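Local coordinates for protein peptidyl tryptophan dihydroxylase (Pseudomonas putida, PDB 7CTQ) that is a FAD-dependent monooxygenase that dihydroxylates a peptidyl tryptophan, a step essential for biogenesis of the tryptophylquinone cofactor of quinohemoprotein amine dehydrogenase, at residues Trp355-Val360 / Val398-Gln402; Leu407-Val411 / Arg423-Leu427. All coordinates share one frame. Residue numbers count along the deposited sequence, not the author numbering.

Contact 1. Residues Trp355-Val360 / Val398-Gln402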
loop_
_atom_site.group_PDB
_atom_site.type_symbol
_atom_site.label_atom_id
_atom_site.label_comp_id
_atom_site.label_asym_id
_atom_site.label_seq_id
_atom_site.Cartn_x
_atom_site.Cartn_y
_atom_site.Cartn_z
ATOM N N TRP A 355 11.791 28.518 -3.443
ATOM C CA TRP A 355 11.954 29.155 -2.144
ATOM C C TRP A 355 10.930 30.256 -1.937
ATOM O O TRP A 355 10.480 30.472 -0.807
ATOM C CB TRP A 355 13.367 29.714 -1.975
ATOM C CG TRP A 355 13.523 30.379 -0.643
ATOM C CD1 TRP A 355 13.573 31.718 -0.394
ATOM C CD2 TRP A 355 13.579 29.730 0.636
ATOM N NE1 TRP A 355 13.688 31.943 0.959
ATOM C CE2 TRP A 355 13.694 30.739 1.613
ATOM C CE3 TRP A 355 13.555 28.394 1.045
ATOM C CZ2 TRP A 355 13.793 30.455 2.977
ATOM C CZ3 TRP A 355 13.654 28.108 2.401
ATOM C CH2 TRP A 355 13.772 29.137 3.351
ATOM N N SER A 356 10.529 30.936 -3.017
ATOM C CA SER A 356 9.561 32.024 -2.906
ATOM C C SER A 356 8.215 31.542 -2.377
ATOM O O SER A 356 7.479 32.323 -1.766
ATOM C CB SER A 356 9.388 32.717 -4.267
ATOM O OG SER A 356 8.610 31.936 -5.163
ATOM N N ALA A 357 7.888 30.264 -2.576
ATOM C CA ALA A 357 6.610 29.695 -2.174
ATOM C C ALA A 357 6.640 29.025 -0.803
ATOM O O ALA A 357 5.605 28.507 -0.368
ATOM C CB ALA A 357 6.142 28.671 -3.222
ATOM N N VAL A 358 7.788 29.013 -0.116
ATOM C CA VAL A 358 7.903 28.322 1.168
ATOM C C VAL A 358 7.077 29.050 2.221
ATOM O O VAL A 358 7.083 30.286 2.298
ATOM C CB VAL A 358 9.382 28.238 1.585
ATOM C CG1 VAL A 358 9.502 27.882 3.032
ATOM C CG2 VAL A 358 10.151 27.244 0.697
ATOM N N ARG A 359 6.358 28.291 3.048
ATOM C CA ARG A 359 5.470 28.897 4.031
ATOM C C ARG A 359 5.687 28.275 5.402
ATOM O O ARG A 359 5.849 27.055 5.522
ATOM C CB ARG A 359 3.992 28.743 3.612
ATOM C CG ARG A 359 3.596 29.582 2.394
ATOM C CD ARG A 359 2.094 29.508 2.108
ATOM N NE ARG A 359 1.283 29.928 3.251
ATOM C CZ ARG A 359 0.733 31.132 3.401
ATOM N NH1 ARG A 359 0.896 32.071 2.482
ATOM N NH2 ARG A 359 0.015 31.394 4.484
ATOM N N VAL A 360 5.678 29.120 6.431
ATOM C CA VAL A 360 5.613 28.659 7.815
ATOM C C VAL A 360 4.141 28.537 8.188
ATOM O O VAL A 360 3.384 29.513 8.103
ATOM C CB VAL A 360 6.339 29.617 8.767
ATOM C CG1 VAL A 360 6.063 29.208 10.184
ATOM C CG2 VAL A 360 7.850 29.634 8.489
ATOM N N VAL A 398 13.335 30.012 9.475
ATOM C CA VAL A 398 12.723 30.457 8.222
ATOM C C VAL A 398 11.922 31.737 8.439
ATOM O O VAL A 398 11.895 32.623 7.577
ATOM C CB VAL A 398 11.856 29.335 7.614
ATOM C CG1 VAL A 398 11.057 29.862 6.439
ATOM C CG2 VAL A 398 12.730 28.153 7.195
ATOM N N ARG A 399 11.246 31.854 9.587
ATOM C CA ARG A 399 10.625 33.124 9.944
ATOM C C ARG A 399 11.657 34.246 9.912
ATOM O O ARG A 399 11.442 35.284 9.271
ATOM C CB ARG A 399 9.972 33.023 11.332
ATOM C CG ARG A 399 8.527 32.542 11.322
ATOM C CD ARG A 399 7.983 32.527 12.748
ATOM N NE ARG A 399 6.543 32.298 12.817
ATOM C CZ ARG A 399 5.618 33.228 12.585
ATOM N NH1 ARG A 399 5.973 34.467 12.242
ATOM N NH2 ARG A 399 4.331 32.915 12.688
ATOM N N GLU A 400 12.798 34.047 10.586
ATOM C CA GLU A 400 13.817 35.101 10.601
ATOM C C GLU A 400 14.358 35.363 9.199
ATOM O O GLU A 400 14.504 36.522 8.791
ATOM C CB GLU A 400 14.950 34.735 11.562
ATOM C CG GLU A 400 14.558 34.804 13.035
ATOM C CD GLU A 400 15.755 34.712 13.976
ATOM O OE1 GLU A 400 16.824 34.218 13.549
ATOM O OE2 GLU A 400 15.625 35.143 15.143
ATOM N N LEU A 401 14.629 34.301 8.431
ATOM C CA LEU A 401 15.109 34.487 7.057
ATOM C C LEU A 401 14.104 35.265 6.223
ATOM O O LEU A 401 14.481 36.167 5.464
ATOM C CB LEU A 401 15.396 33.139 6.388
ATOM C CG LEU A 401 16.605 32.331 6.867
ATOM C CD1 LEU A 401 16.545 30.899 6.336
ATOM C CD2 LEU A 401 17.910 33.011 6.460
ATOM N N GLN A 402 12.818 34.930 6.341
ATOM C CA GLN A 402 11.810 35.650 5.586
ATOM C C GLN A 402 11.655 37.080 6.087
ATOM O O GLN A 402 11.176 37.932 5.334
ATOM C CB GLN A 402 10.483 34.893 5.637
ATOM C CG GLN A 402 10.552 33.512 4.951
ATOM C CD GLN A 402 9.214 32.784 4.921
ATOM O OE1 GLN A 402 8.444 32.830 5.887
ATOM N NE2 GLN A 402 8.940 32.093 3.815
HETATM O O HOH W 1 14.488 34.570 2.417
HETATM O O HOH W 2 5.837 32.006 5.700
#
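Val398 packs against three side chains of 355-360. Its CG1 lies 3.8 Å from Val360 CG2 and 4.2 Å from Val358 CG1. Its CG2 meets the edge of the Trp355 ring, 4.1 Å from CH2. Trp355 CZ2 also comes within 4.4 Å of Leu401 CD1. The segments join the start of a two-stranded antiparallel sheet (359-367 with 370-378) to the last turn of helix 395-402. Val377 of the second strand touches both Val358 and Val398, so the helix packs on the hairpin. Polar bonds border this apolar patch. Gln402 NE2 donates to the carbonyl Val358 O at 3.0 Å, just before the strand begins. Water 2 takes a hydrogen bond from Val360 N (3.0 Å) and gives one to Gln402 OE1 (2.7 Å). The side-chain amide thus ties down the backbone on both sides of Arg359: Val358 O directly, Val360 N through water. On the exposed side, Val360 CG1 lies 4.1 Å from Arg399 NE, whose charge pairs with Glu375 on strand 370-378.

Contact 2. Residues Leu407-Val411 / Arg423-Leu427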
loop_
_atom_site.group_PDB
_atom_site.type_symbol
_atom_site.label_atom_id
_atom_site.label_comp_id
_atom_site.label_asym_id
_atom_site.label_seq_id
_atom_site.Cartn_x
_atom_site.Cartn_y
_atom_site.Cartn_z
ATOM N N LEU A 407 21.568 34.877 6.903
ATOM C CA LEU A 407 21.619 33.457 7.255
ATOM C C LEU A 407 22.663 33.190 8.329
ATOM O O LEU A 407 22.401 32.455 9.287
ATOM C CB LEU A 407 21.899 32.606 6.010
ATOM C CG LEU A 407 22.004 31.102 6.275
ATOM C CD1 LEU A 407 20.816 30.625 7.087
ATOM C CD2 LEU A 407 22.098 30.326 4.980
ATOM N N GLU A 408 23.842 33.808 8.202
ATOM C CA GLU A 408 24.907 33.584 9.175
ATOM C C GLU A 408 24.437 33.890 10.594
ATOM O O GLU A 408 24.678 33.104 11.519
ATOM C CB GLU A 408 26.128 34.427 8.807
ATOM C CG GLU A 408 26.888 33.885 7.603
ATOM C CD GLU A 408 28.341 33.518 7.914
ATOM O OE1 GLU A 408 28.703 33.449 9.111
ATOM O OE2 GLU A 408 29.118 33.295 6.954
ATOM N N ALA A 409 23.733 35.010 10.776
ATOM C CA ALA A 409 23.195 35.350 12.094
ATOM C C ALA A 409 22.110 34.368 12.534
ATOM O O ALA A 409 22.041 34.002 13.715
ATOM C CB ALA A 409 22.645 36.778 12.078
ATOM N N VAL A 410 21.251 33.937 11.602
ATOM C CA VAL A 410 20.117 33.076 11.945
ATOM C C VAL A 410 20.594 31.772 12.572
ATOM O O VAL A 410 19.994 31.267 13.532
ATOM C CB VAL A 410 19.248 32.824 10.696
ATOM C CG1 VAL A 410 18.200 31.757 10.963
ATOM C CG2 VAL A 410 18.585 34.116 10.245
ATOM N N VAL A 411 21.697 31.222 12.067
ATOM C CA VAL A 411 22.182 29.918 12.499
ATOM C C VAL A 411 23.337 30.026 13.494
ATOM O O VAL A 411 23.895 29.001 13.903
ATOM C CB VAL A 411 22.583 29.070 11.281
ATOM C CG1 VAL A 411 21.472 29.104 10.244
ATOM C CG2 VAL A 411 23.873 29.591 10.675
ATOM N N ARG A 423 22.135 24.652 6.596
ATOM C CA ARG A 423 22.477 25.266 5.314
ATOM C C ARG A 423 22.209 24.330 4.143
ATOM O O ARG A 423 21.756 24.768 3.078
ATOM C CB ARG A 423 23.947 25.677 5.308
ATOM C CG ARG A 423 24.271 26.824 6.230
ATOM C CD ARG A 423 25.744 27.191 6.124
ATOM N NE ARG A 423 26.040 28.430 6.841
ATOM C CZ ARG A 423 25.929 29.650 6.321
ATOM N NH1 ARG A 423 25.529 29.813 5.068
ATOM N NH2 ARG A 423 26.228 30.711 7.054
ATOM N N ARG A 424 22.532 23.049 4.303
ATOM C CA ARG A 424 22.280 22.081 3.237
ATOM C C ARG A 424 20.788 21.933 2.963
ATOM O O ARG A 424 20.374 21.830 1.807
ATOM C CB ARG A 424 22.887 20.731 3.605
ATOM C CG ARG A 424 24.402 20.695 3.533
ATOM C CD ARG A 424 24.897 19.261 3.531
ATOM N NE ARG A 424 24.363 18.491 4.657
ATOM C CZ ARG A 424 24.929 18.434 5.859
ATOM N NH1 ARG A 424 26.049 19.111 6.099
ATOM N NH2 ARG A 424 24.373 17.711 6.828
ATOM N N TRP A 425 19.965 21.895 4.014
ATOM C CA TRP A 425 18.520 21.833 3.806
ATOM C C TRP A 425 18.029 23.053 3.035
ATOM O O TRP A 425 17.260 22.929 2.078
ATOM C CB TRP A 425 17.797 21.711 5.154
ATOM C CG TRP A 425 16.329 21.442 5.029
ATOM C CD1 TRP A 425 15.729 20.224 4.887
ATOM C CD2 TRP A 425 15.274 22.413 5.025
ATOM N NE1 TRP A 425 14.362 20.380 4.797
ATOM C CE2 TRP A 425 14.061 21.713 4.882
ATOM C CE3 TRP A 425 15.239 23.813 5.137
ATOM C CZ2 TRP A 425 12.819 22.364 4.844
ATOM C CZ3 TRP A 425 14.004 24.457 5.100
ATOM C CH2 TRP A 425 12.813 23.729 4.958
ATOM N N LEU A 426 18.485 24.247 3.419
ATOM C CA LEU A 426 18.016 25.453 2.744
ATOM C C LEU A 426 18.388 25.443 1.268
ATOM O O LEU A 426 17.629 25.932 0.420
ATOM C CB LEU A 426 18.592 26.688 3.431
ATOM C CG LEU A 426 18.062 26.890 4.860
ATOM C CD1 LEU A 426 18.890 27.942 5.598
ATOM C CD2 LEU A 426 16.589 27.277 4.834
ATOM N N LEU A 427 19.571 24.932 0.950
ATOM C CA LEU A 427 19.982 24.822 -0.447
ATOM C C LEU A 427 19.011 23.949 -1.221
ATOM O O LEU A 427 18.572 24.299 -2.322
ATOM C CB LEU A 427 21.385 24.229 -0.514
ATOM C CG LEU A 427 22.319 24.723 -1.599
ATOM C CD1 LEU A 427 22.909 26.051 -1.156
ATOM C CD2 LEU A 427 23.394 23.682 -1.842
#
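Leu407 opens the short helix 407-410 and points toward helix 416-428. Its CD1 packs on Leu426 CD1 at 3.6 Å. Its CD2 lies 3.5 Å from Arg423 NH1, and its CG sits over one face of the Arg423 guanidinium. Leu407 thus touches two residues three apart on the facing helix, Arg423 and Leu426, which lie on the same side of it. Glu408 comes next. Its CA-to-CB bond points away from the facing helix, yet its CG reaches the edge of the same guanidinium, 3.3 Å from Arg423 NH2. One turn on from Leu407, Val411 closes the segment. Val411 N hydrogen-bonds back to Leu407 O at 3.1 Å. Val411 CG2 approaches Arg423 NH2 at 4.5 Å, and the side chain also touches Gln419 and Val422 earlier on helix 416-428. The contact therefore joins two consecutive helices near the C-terminus of the chain. Glu408 OE2 and Arg423 NH2 form a long salt bridge of 3.9 Å. The carboxylate oxygen sits off the guanidinium plane, where no N-H is aimed. The pairing is one of charge without a hydrogen bond, while the flat face of the guanidinium rests on Leu407, so the arginine contributes mainly by packing.

How the contacts relate
Contact 1 closes in the chain before contact 2 opens, and their centres lie 12 Å apart. Helices 395-402 and 407-410 follow each other, and both contacts belong to one small C-terminal unit. Leu401 and Leu426 join them. Leu401 CD1 is 3.8 Å from Leu426 CD1, and Leu401 CD2 is 3.8 Å from Leu407 CD1. Trp355 CH2 reaches Leu426 CD2 at 3.7 Å. A continuous apolar cluster thus runs from the 3-10 turn through three helices. The unit stands apart from the body that binds FAD. The contact centres are about 33 Å and 36 Å from the centre of the chain, and neither contact includes a residue of the flavin pocket.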